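PDB 6ZYV: CIR protein from Plasmodium chabaudi chabaudi, which is of unknown function but belongs to the Plasmodium-interspersed repeat (PIR) family of variant antigens, probably displayed by infected red blood cells. Local coordinates for residues D14-K17 with I18-L22. The protein carries 5 engineered substitutions. Sequence-based numbering, arbitrary orientation.
Sequences DIKK and IDDCL
Backbone bonds from Ile18 N to Asp14 O, Asp19 N to Ile15 O and Asp20 N to Lys16 O, with N-H...O angles of 160° to 172°, define the last full turns of alpha-helix 8-20 in this all-helical ectodomain. The next bond of the series is weaker, with Cys21 N 3.4 Å from Lys17 O, as the backbone departs from helical angles at Cys21. On the outer face, Lys16 and Asp20 form an i to i+4 salt bridge. The Lys16 chain leaves with CG anti to its own N (chi1 -179°), then bends at chi2 and chi4, bringing NZ across to the carboxylate, 3.0 Å from Asp20 OD1 and 3.1 Å from Asp20 OD2. The near-equal lengths describe a forked approach, although each is weak as a hydrogen bond; Asp20 OD1 also has a weak bond to Thr29. On the face toward helix 81-101, Ile15 and Asp19 run alongside each other, with Ile15 CG2 3.8 Å from Asp19 OD2. Asp19 OD1 accepts a hydrogen bond from Trp94 NE1 of that helix, and the side chains of Ile15 and Ile18 also pack on Trp94. A disulfide joins Cys21 to Cys32. Ile18 CG2, wedged between its own N and carbonyl carbon, lies 3.3 Å from Ile15 O.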
ATOM      1  N   ASP A  14       7.049  -4.962  -2.886  1.00 45.96           N
ATOM      2  CA  ASP A  14       6.341  -5.925  -2.047  1.00 45.70           C
ATOM      3  C   ASP A  14       4.875  -6.026  -2.399  1.00 45.70           C
ATOM      4  O   ASP A  14       4.353  -7.135  -2.477  1.00 45.69           O
ATOM      5  CB  ASP A  14       6.522  -5.607  -0.553  1.00 46.33           C
ATOM      6  CG  ASP A  14       7.962  -5.657  -0.084  1.00 49.76           C
ATOM      7  OD1 ASP A  14       8.775  -6.335  -0.745  1.00 51.26           O
ATOM      8  OD2 ASP A  14       8.285  -4.974   0.921  1.00 51.10           O
ATOM      9  N   ILE A  15       4.223  -4.885  -2.676  1.00 45.81           N
ATOM     10  CA  ILE A  15       2.812  -4.903  -3.054  1.00 47.12           C
ATOM     11  C   ILE A  15       2.626  -5.670  -4.364  1.00 49.29           C
ATOM     12  O   ILE A  15       1.764  -6.553  -4.438  1.00 49.16           O
ATOM     13  CB  ILE A  15       2.187  -3.472  -3.097  1.00 46.86           C
ATOM     14  CG1 ILE A  15       2.065  -2.888  -1.682  1.00 46.71           C
ATOM     15  CG2 ILE A  15       0.841  -3.493  -3.791  1.00 47.49           C
ATOM     16  CD1 ILE A  15       1.603  -1.454  -1.601  1.00 46.93           C
ATOM     17  N   LYS A  16       3.497  -5.410  -5.362  1.00 51.27           N
ATOM     18  CA  LYS A  16       3.406  -6.156  -6.622  1.00 54.06           C
ATOM     19  C   LYS A  16       3.561  -7.673  -6.411  1.00 56.28           C
ATOM     20  O   LYS A  16       2.792  -8.474  -6.968  1.00 57.33           O
ATOM     21  CB  LYS A  16       4.388  -5.646  -7.690  1.00 57.42           C
ATOM     22  CG  LYS A  16       4.255  -6.424  -9.017  1.00 64.61           C
ATOM     23  CD  LYS A  16       3.737  -5.560 -10.173  1.00 71.84           C
ATOM     24  CE  LYS A  16       3.761  -6.242 -11.529  1.00 77.62           C
ATOM     25  NZ  LYS A  16       2.842  -7.415 -11.556  1.00 80.40           N
ATOM     26  N   LYS A  17       4.520  -8.063  -5.558  1.00 56.45           N
ATOM     27  CA  LYS A  17       4.772  -9.472  -5.240  1.00 57.49           C
ATOM     28  C   LYS A  17       3.507 -10.139  -4.642  1.00 58.80           C
ATOM     29  O   LYS A  17       3.055 -11.163  -5.159  1.00 58.87           O
ATOM     30  CB  LYS A  17       5.976  -9.596  -4.272  1.00 58.67           C
ATOM     31  CG  LYS A  17       7.158 -10.377  -4.830  1.00 63.86           C
ATOM     32  CD  LYS A  17       8.447 -10.222  -3.978  1.00 67.77           C
ATOM     33  CE  LYS A  17       8.947  -8.780  -3.844  1.00 70.44           C
ATOM     34  NZ  LYS A  17       9.936  -8.598  -2.725  1.00 70.62           N
ATOM     35  N   ILE A  18       2.886  -9.515  -3.613  1.00 59.05           N
ATOM     36  CA  ILE A  18       1.696 -10.091  -3.012  1.00 60.63           C
ATOM     37  C   ILE A  18       0.488 -10.054  -3.971  1.00 62.75           C
ATOM     38  O   ILE A  18      -0.289 -11.005  -3.986  1.00 63.00           O
ATOM     39  CB  ILE A  18       1.365  -9.523  -1.601  1.00 60.69           C
ATOM     40  CG1 ILE A  18       0.373 -10.436  -0.864  1.00 61.74           C
ATOM     41  CG2 ILE A  18       0.860  -8.087  -1.648  1.00 60.37           C
ATOM     42  CD1 ILE A  18       0.801 -11.902  -0.807  1.00 63.01           C
ATOM     43  N   ASP A  19       0.362  -9.013  -4.807  1.00 64.18           N
ATOM     44  CA  ASP A  19      -0.718  -8.935  -5.785  1.00 67.10           C
ATOM     45  C   ASP A  19      -0.722 -10.143  -6.728  1.00 70.51           C
ATOM     46  O   ASP A  19      -1.754 -10.812  -6.866  1.00 71.04           O
ATOM     47  CB  ASP A  19      -0.627  -7.640  -6.615  1.00 69.12           C
ATOM     48  CG  ASP A  19      -1.401  -6.466  -6.072  1.00 73.90           C
ATOM     49  OD1 ASP A  19      -2.263  -6.680  -5.206  1.00 74.22           O
ATOM     50  OD2 ASP A  19      -1.131  -5.317  -6.506  1.00 77.12           O
ATOM     51  N   ASP A  20       0.422 -10.441  -7.359  1.00 72.55           N
ATOM     52  CA  ASP A  20       0.506 -11.564  -8.282  1.00 75.75           C
ATOM     53  C   ASP A  20       0.215 -12.906  -7.602  1.00 77.94           C
ATOM     54  O   ASP A  20      -0.289 -13.821  -8.255  1.00 79.10           O
ATOM     55  CB  ASP A  20       1.886 -11.581  -8.965  1.00 78.80           C
ATOM     56  CG  ASP A  20       2.232 -10.274  -9.668  1.00 84.91           C
ATOM     57  OD1 ASP A  20       1.297  -9.514 -10.009  1.00 86.48           O
ATOM     58  OD2 ASP A  20       3.440 -10.003  -9.868  1.00 87.07           O
ATOM     59  N   CYS A  21       0.475 -13.024  -6.299  1.00 78.37           N
ATOM     60  CA  CYS A  21       0.309 -14.280  -5.594  1.00 80.53           C
ATOM     61  C   CYS A  21      -0.971 -14.450  -4.847  1.00 82.44           C
ATOM     62  O   CYS A  21      -1.064 -15.441  -4.129  1.00 82.88           O
ATOM     63  CB  CYS A  21       1.486 -14.506  -4.659  1.00 81.45           C
ATOM     64  SG  CYS A  21       2.957 -15.152  -5.478  1.00 87.64           S
ATOM     65  N   LEU A  22      -1.942 -13.534  -4.961  1.00 83.63           N
ATOM     66  CA  LEU A  22      -3.139 -13.636  -4.133  1.00 85.78           C
ATOM     67  C   LEU A  22      -4.010 -14.888  -4.401  1.00 89.19           C
ATOM     68  O   LEU A  22      -4.781 -15.280  -3.520  1.00 89.20           O
ATOM     69  CB  LEU A  22      -3.966 -12.354  -4.168  1.00 85.62           C
ATOM     70  CG  LEU A  22      -4.428 -11.835  -2.795  1.00 86.42           C
ATOM     71  CD1 LEU A  22      -3.299 -11.824  -1.751  1.00 86.28           C
ATOM     72  CD2 LEU A  22      -5.008 -10.463  -2.913  1.00 86.73           C
TER